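PDB 3N7X: capsid protein from Infectious hypodermal and hematopoietic necrosis virus, which assembles in sixty copies into the icosahedral shell of this shrimp densovirus, which presumably encloses and protects the viral genome. Local coordinates for residues 121-129 / 278-286. Residues are numbered along the deposited sequence; the frame is centred on the assembly and turned at random.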
loop_
_atom_site.group_PDB
_atom_site.type_symbol
_atom_site.label_atom_id
_atom_site.label_comp_id
_atom_site.label_asym_id
_atom_site.label_seq_id
_atom_site.Cartn_x
_atom_site.Cartn_y
_atom_site.Cartn_z
ATOM N N HIS A 121 62.331 36.999 55.163
ATOM C CA HIS A 121 61.677 37.942 54.275
ATOM C C HIS A 121 61.888 39.374 54.736
ATOM O O HIS A 121 62.598 39.626 55.708
ATOM C CB HIS A 121 60.171 37.649 54.209
ATOM C CG HIS A 121 59.458 37.809 55.521
ATOM N ND1 HIS A 121 59.348 36.789 56.443
ATOM C CD2 HIS A 121 58.817 38.874 56.063
ATOM C CE1 HIS A 121 58.669 37.217 57.495
ATOM N NE2 HIS A 121 58.336 38.478 57.290
ATOM N N SER A 122 61.270 40.306 54.014
ATOM C CA SER A 122 61.329 41.719 54.350
ATOM C C SER A 122 62.735 42.282 54.513
ATOM O O SER A 122 63.000 43.047 55.442
ATOM C CB SER A 122 60.540 41.961 55.635
ATOM O OG SER A 122 59.198 41.550 55.477
ATOM N N MET A 123 63.637 41.919 53.611
ATOM C CA MET A 123 64.999 42.415 53.698
ATOM C C MET A 123 65.094 43.936 53.609
ATOM O O MET A 123 64.386 44.570 52.825
ATOM C CB MET A 123 65.859 41.822 52.592
ATOM C CG MET A 123 67.253 42.409 52.566
ATOM S SD MET A 123 68.223 41.787 51.204
ATOM C CE MET A 123 68.426 40.065 51.717
ATOM N N VAL A 124 65.981 44.507 54.421
ATOM C CA VAL A 124 66.222 45.942 54.426
ATOM C C VAL A 124 67.725 46.146 54.247
ATOM O O VAL A 124 68.502 45.930 55.174
ATOM C CB VAL A 124 65.788 46.587 55.752
ATOM C CG1 VAL A 124 66.130 48.071 55.744
ATOM C CG2 VAL A 124 64.298 46.390 55.961
ATOM N N PRO A 125 68.155 46.542 53.038
ATOM C CA PRO A 125 69.573 46.774 52.729
ATOM C C PRO A 125 70.168 47.954 53.500
ATOM O O PRO A 125 69.526 48.994 53.663
ATOM C CB PRO A 125 69.562 47.018 51.217
ATOM C CG PRO A 125 68.364 46.244 50.754
ATOM C CD PRO A 125 67.342 46.581 51.810
ATOM N N LEU A 126 71.407 47.788 53.954
ATOM C CA LEU A 126 72.091 48.818 54.726
ATOM C C LEU A 126 73.473 49.142 54.177
ATOM O O LEU A 126 74.086 48.323 53.492
ATOM C CB LEU A 126 72.248 48.349 56.171
ATOM C CG LEU A 126 70.965 47.983 56.911
ATOM C CD1 LEU A 126 71.312 47.214 58.164
ATOM C CD2 LEU A 126 70.181 49.247 57.237
ATOM N N MET A 127 73.967 50.337 54.490
ATOM C CA MET A 127 75.300 50.738 54.053
ATOM C C MET A 127 75.952 51.677 55.063
ATOM O O MET A 127 75.273 52.318 55.869
ATOM C CB MET A 127 75.248 51.415 52.683
ATOM C CG MET A 127 74.457 52.705 52.645
ATOM S SD MET A 127 74.401 53.346 50.956
ATOM C CE MET A 127 73.895 55.073 51.222
ATOM N N LYS A 128 77.277 51.738 55.017
ATOM C CA LYS A 128 78.041 52.599 55.903
ATOM C C LYS A 128 79.146 53.214 55.059
ATOM O O LYS A 128 80.325 53.153 55.401
ATOM C CB LYS A 128 78.631 51.779 57.054
ATOM C CG LYS A 128 79.136 52.605 58.229
ATOM C CD LYS A 128 79.530 51.701 59.388
ATOM C CE LYS A 128 79.849 52.488 60.648
ATOM N NZ LYS A 128 80.088 51.581 61.815
ATOM N N ASP A 129 78.753 53.797 53.934
ATOM C CA ASP A 129 79.709 54.417 53.036
ATOM C C ASP A 129 79.649 55.940 53.058
ATOM O O ASP A 129 80.537 56.602 52.528
ATOM C CB ASP A 129 79.510 53.899 51.608
ATOM C CG ASP A 129 79.818 52.418 51.482
ATOM O OD1 ASP A 129 80.859 51.984 52.021
ATOM O OD2 ASP A 129 79.026 51.690 50.845
ATOM N N GLU A 278 86.045 49.025 48.170
ATOM C CA GLU A 278 85.150 48.018 48.734
ATOM C C GLU A 278 84.037 48.696 49.520
ATOM O O GLU A 278 84.296 49.468 50.444
ATOM C CB GLU A 278 85.923 47.054 49.645
ATOM C CG GLU A 278 87.063 46.334 48.936
ATOM C CD GLU A 278 87.676 45.210 49.765
ATOM O OE1 GLU A 278 87.315 45.067 50.959
ATOM O OE2 GLU A 278 88.526 44.469 49.217
ATOM N N LEU A 279 82.794 48.417 49.148
ATOM C CA LEU A 279 81.663 49.018 49.836
ATOM C C LEU A 279 81.392 48.335 51.165
ATOM O O LEU A 279 81.794 47.190 51.386
ATOM C CB LEU A 279 80.407 48.942 48.966
ATOM C CG LEU A 279 80.445 49.671 47.620
ATOM C CD1 LEU A 279 79.070 49.578 46.974
ATOM C CD2 LEU A 279 80.841 51.130 47.818
ATOM N N LYS A 280 80.724 49.055 52.059
ATOM C CA LYS A 280 80.365 48.519 53.365
ATOM C C LYS A 280 78.854 48.348 53.352
ATOM O O LYS A 280 78.100 49.265 53.694
ATOM C CB LYS A 280 80.783 49.483 54.479
ATOM C CG LYS A 280 82.278 49.765 54.528
ATOM C CD LYS A 280 82.662 50.534 55.791
ATOM C CE LYS A 280 84.124 50.969 55.766
ATOM N NZ LYS A 280 84.382 51.979 54.691
ATOM N N LEU A 281 78.417 47.165 52.937
ATOM C CA LEU A 281 76.998 46.872 52.850
ATOM C C LEU A 281 76.584 45.760 53.800
ATOM O O LEU A 281 77.403 44.946 54.228
ATOM C CB LEU A 281 76.634 46.470 51.414
ATOM C CG LEU A 281 77.038 47.424 50.286
ATOM C CD1 LEU A 281 76.627 46.820 48.957
ATOM C CD2 LEU A 281 76.380 48.785 50.481
ATOM N N GLY A 282 75.295 45.736 54.117
ATOM C CA GLY A 282 74.749 44.724 54.996
ATOM C C GLY A 282 73.247 44.734 54.825
ATOM O O GLY A 282 72.735 45.393 53.922
ATOM N N CYS A 283 72.533 44.010 55.675
ATOM C CA CYS A 283 71.084 43.990 55.583
ATOM C C CYS A 283 70.479 43.345 56.815
ATOM O O CYS A 283 71.166 42.662 57.578
ATOM C CB CYS A 283 70.644 43.211 54.349
ATOM S SG CYS A 283 70.832 41.426 54.532
ATOM N N ARG A 284 69.187 43.578 57.004
ATOM C CA ARG A 284 68.447 43.007 58.118
ATOM C C ARG A 284 67.199 42.358 57.553
ATOM O O ARG A 284 66.521 42.932 56.699
ATOM C CB ARG A 284 68.043 44.084 59.117
ATOM C CG ARG A 284 66.896 43.679 60.045
ATOM C CD ARG A 284 66.666 44.813 61.000
ATOM N NE ARG A 284 65.443 44.764 61.800
ATOM C CZ ARG A 284 64.212 44.742 61.306
ATOM N NH1 ARG A 284 64.010 44.738 60.000
ATOM N NH2 ARG A 284 63.179 44.811 62.125
ATOM N N VAL A 285 66.894 41.163 58.032
ATOM C CA VAL A 285 65.719 40.452 57.559
ATOM C C VAL A 285 64.922 39.947 58.745
ATOM O O VAL A 285 65.402 39.967 59.877
ATOM C CB VAL A 285 66.108 39.224 56.692
ATOM C CG1 VAL A 285 67.012 39.650 55.548
ATOM C CG2 VAL A 285 66.793 38.174 57.554
ATOM N N GLN A 286 63.697 39.511 58.478
ATOM C CA GLN A 286 62.858 38.940 59.517
ATOM C C GLN A 286 62.893 37.448 59.228
ATOM O O GLN A 286 62.855 37.035 58.068
ATOM C CB GLN A 286 61.417 39.444 59.425
ATOM C CG GLN A 286 60.558 38.948 60.578
ATOM C CD GLN A 286 59.114 39.395 60.484
ATOM O OE1 GLN A 286 58.830 40.551 60.170
ATOM N NE2 GLN A 286 58.191 38.483 60.775
HETATM O O HOH W 1 83.487 52.186 51.613
#
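M123 lies alongside V285, its CB 3.8 Å from V285 CG1, and then runs on over C283. With CG anti to the backbone N (chi1 175°) and a bend at the thioether, the chain carries its terminal CE to 3.9 Å from C283 SG. M203 of strand 199-203 packs against both M123 and V285. Further along, M127 CB rests 3.6 Å from L281 CD2, and L141 of a neighbouring subunit touches both side chains. On the face opposite C283, M127 and L281, Q286 CB sits over one face of the H121 ring, offset toward its rim, in a CH-pi contact, with ring and amide planes 59° apart; the amide of Q286 is held by D288. V124 CG2 meets the guanidinium of R284 at an oblique angle, and that group makes a cation-pi contact with Y55, a calcium-binding residue.

Paired backbone hydrogen bonds join H121 to Q286, V124 to R284 and L126 to G282 in antiparallel fashion. The register slips by one residue between H121 and V124, a beta bulge at S122 and M123. At the far end K128 N bonds to K280 O, after which a carboxylate takes over from the backbone: D129 OD1 accepts a hydrogen bond from K280 N through its syn lone pair, at 2.9 Å, while D129 OD2 adds a weak second bond. A water donates to D129 OD1 and to E278 O, bridging this carboxylate to the loop that leads into strand 281-296. C283 and V285 also bond to strand 45-59, and M127 to strand 137-141, making this pair the middle of a continuous antiparallel sheet within the beta-barrel fold of a parvovirus capsid protein.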